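Local coordinates for protein CooJ (Rhodospirillum rubrum, PDB 6HK5) that probably serves as a nickel metallochaperone, binding nickel ions as an accessory to carbon monoxide dehydrogenase, at residues I30-R34 with I47-L51. Sequence-based numbering, arbitrary orientation.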
loop_
_atom_site.group_PDB
_atom_site.type_symbol
_atom_site.label_atom_id
_atom_site.label_comp_id
_atom_site.label_asym_id
_atom_site.label_seq_id
_atom_site.Cartn_x
_atom_site.Cartn_y
_atom_site.Cartn_z
ATOM N N ILE A 30 13.846 -7.573 -7.329
ATOM C CA ILE A 30 14.655 -8.056 -6.224
ATOM C C ILE A 30 15.381 -9.327 -6.626
ATOM O O ILE A 30 16.518 -9.557 -6.201
ATOM C CB ILE A 30 13.779 -8.239 -4.975
ATOM C CG1 ILE A 30 13.362 -6.862 -4.446
ATOM C CG2 ILE A 30 14.514 -9.011 -3.890
ATOM C CD1 ILE A 30 12.177 -6.899 -3.505
ATOM N N GLY A 31 14.768 -10.151 -7.477
ATOM C CA GLY A 31 15.465 -11.343 -7.943
ATOM C C GLY A 31 16.736 -11.004 -8.706
ATOM O O GLY A 31 17.779 -11.623 -8.504
ATOM N N VAL A 32 16.674 -9.996 -9.576
ATOM C CA VAL A 32 17.852 -9.687 -10.373
ATOM C C VAL A 32 18.934 -9.054 -9.504
ATOM O O VAL A 32 20.111 -9.409 -9.612
ATOM C CB VAL A 32 17.475 -8.813 -11.578
ATOM C CG1 VAL A 32 18.720 -8.330 -12.266
ATOM C CG2 VAL A 32 16.618 -9.616 -12.558
ATOM N N GLN A 33 18.558 -8.134 -8.599
ATOM C CA GLN A 33 19.535 -7.619 -7.643
ATOM C C GLN A 33 20.125 -8.744 -6.795
ATOM O O GLN A 33 21.330 -8.760 -6.516
ATOM C CB GLN A 33 18.900 -6.550 -6.756
ATOM C CG GLN A 33 18.560 -5.260 -7.488
ATOM C CD GLN A 33 18.044 -4.176 -6.541
ATOM O OE1 GLN A 33 18.507 -4.059 -5.413
ATOM N NE2 GLN A 33 17.072 -3.402 -6.992
ATOM N N ARG A 34 19.300 -9.710 -6.395
ATOM C CA ARG A 34 19.817 -10.790 -5.564
ATOM C C ARG A 34 20.840 -11.627 -6.323
ATOM O O ARG A 34 21.768 -12.183 -5.716
ATOM C CB ARG A 34 18.657 -11.650 -5.054
ATOM C CG ARG A 34 19.067 -12.945 -4.374
ATOM C CD ARG A 34 19.168 -14.116 -5.346
ATOM N NE ARG A 34 19.520 -15.335 -4.624
ATOM C CZ ARG A 34 20.762 -15.635 -4.268
ATOM N NH1 ARG A 34 21.769 -14.815 -4.591
ATOM N NH2 ARG A 34 20.998 -16.752 -3.599
ATOM N N ILE A 47 16.965 -14.452 0.936
ATOM C CA ILE A 47 16.163 -13.729 -0.043
ATOM C C ILE A 47 15.396 -14.695 -0.942
ATOM O O ILE A 47 14.218 -14.467 -1.246
ATOM C CB ILE A 47 17.047 -12.753 -0.850
ATOM C CG1 ILE A 47 17.484 -11.568 0.022
ATOM C CG2 ILE A 47 16.304 -12.215 -2.070
ATOM C CD1 ILE A 47 18.442 -10.628 -0.706
ATOM N N ASP A 48 16.031 -15.790 -1.386
ATOM C CA ASP A 48 15.284 -16.744 -2.203
ATOM C C ASP A 48 14.103 -17.329 -1.431
ATOM O O ASP A 48 13.029 -17.564 -2.007
ATOM C CB ASP A 48 16.190 -17.869 -2.689
ATOM C CG ASP A 48 17.376 -17.369 -3.492
ATOM O OD1 ASP A 48 17.266 -16.304 -4.143
ATOM O OD2 ASP A 48 18.424 -18.050 -3.460
ATOM N N ARG A 49 14.289 -17.615 -0.137
ATOM C CA ARG A 49 13.173 -18.137 0.638
ATOM C C ARG A 49 12.029 -17.126 0.684
ATOM O O ARG A 49 10.859 -17.484 0.500
ATOM C CB ARG A 49 13.625 -18.517 2.049
ATOM C CG ARG A 49 12.453 -19.066 2.881
ATOM C CD ARG A 49 12.806 -19.388 4.340
ATOM N NE ARG A 49 13.154 -18.187 5.091
ATOM C CZ ARG A 49 13.714 -18.177 6.299
ATOM N NH1 ARG A 49 13.999 -19.315 6.934
ATOM N NH2 ARG A 49 13.989 -17.017 6.874
ATOM N N ALA A 50 12.353 -15.852 0.907
ATOM C CA ALA A 50 11.322 -14.819 0.916
ATOM C C ALA A 50 10.608 -14.760 -0.420
ATOM O O ALA A 50 9.371 -14.697 -0.467
ATOM C CB ALA A 50 11.932 -13.463 1.266
ATOM N N LEU A 51 11.370 -14.827 -1.523
ATOM C CA LEU A 51 10.764 -14.736 -2.850
ATOM C C LEU A 51 9.908 -15.954 -3.139
ATOM O O LEU A 51 8.855 -15.841 -3.770
ATOM C CB LEU A 51 11.838 -14.581 -3.937
ATOM C CG LEU A 51 12.672 -13.284 -3.992
ATOM C CD1 LEU A 51 13.667 -13.347 -5.129
ATOM C CD2 LEU A 51 11.783 -12.043 -4.118
#
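Arg-34 and Asp-48 join the two helices by a bidentate, side-on salt bridge. NE of Arg-34 donates to OD1 of Asp-48 at 2.5 Å, while NH2 of Arg-34 reaches OD2 of Asp-48 at 2.9 Å. Both oxygens are met on their syn side and lie close to the guanidinium plane, although the carboxylate is turned 26° from it. Two bonds hold the arginine head, which should restrict its rotation. CG of Arg-34 stands anti to the backbone N and a bend at chi2 (-90°) follows, which carries the guanidinium across to the aspartate. Arginine suits this place because its aliphatic part also packs: CG of Arg-34 lies 3.7 Å from CG2 of Ile-47. A leucine in its place would probably leave the Asp-48 carboxylate without its charged mate. Deeper in, CG2 of Ile-30 meets both CG2 of Ile-47 and CD2 of Leu-51. CD1 of Leu-51 rests against CA of Gly-31 at 3.9 Å. Ile-30 and Ile-47 also pack on Phe-19 and Val-64 of the second subunit. Segments 30-34 and 47-51 run nearly antiparallel (163°), so helices 5-35 and 42-67 form the helical hairpin of this N-terminal fragment of CooJ, packed against a second subunit.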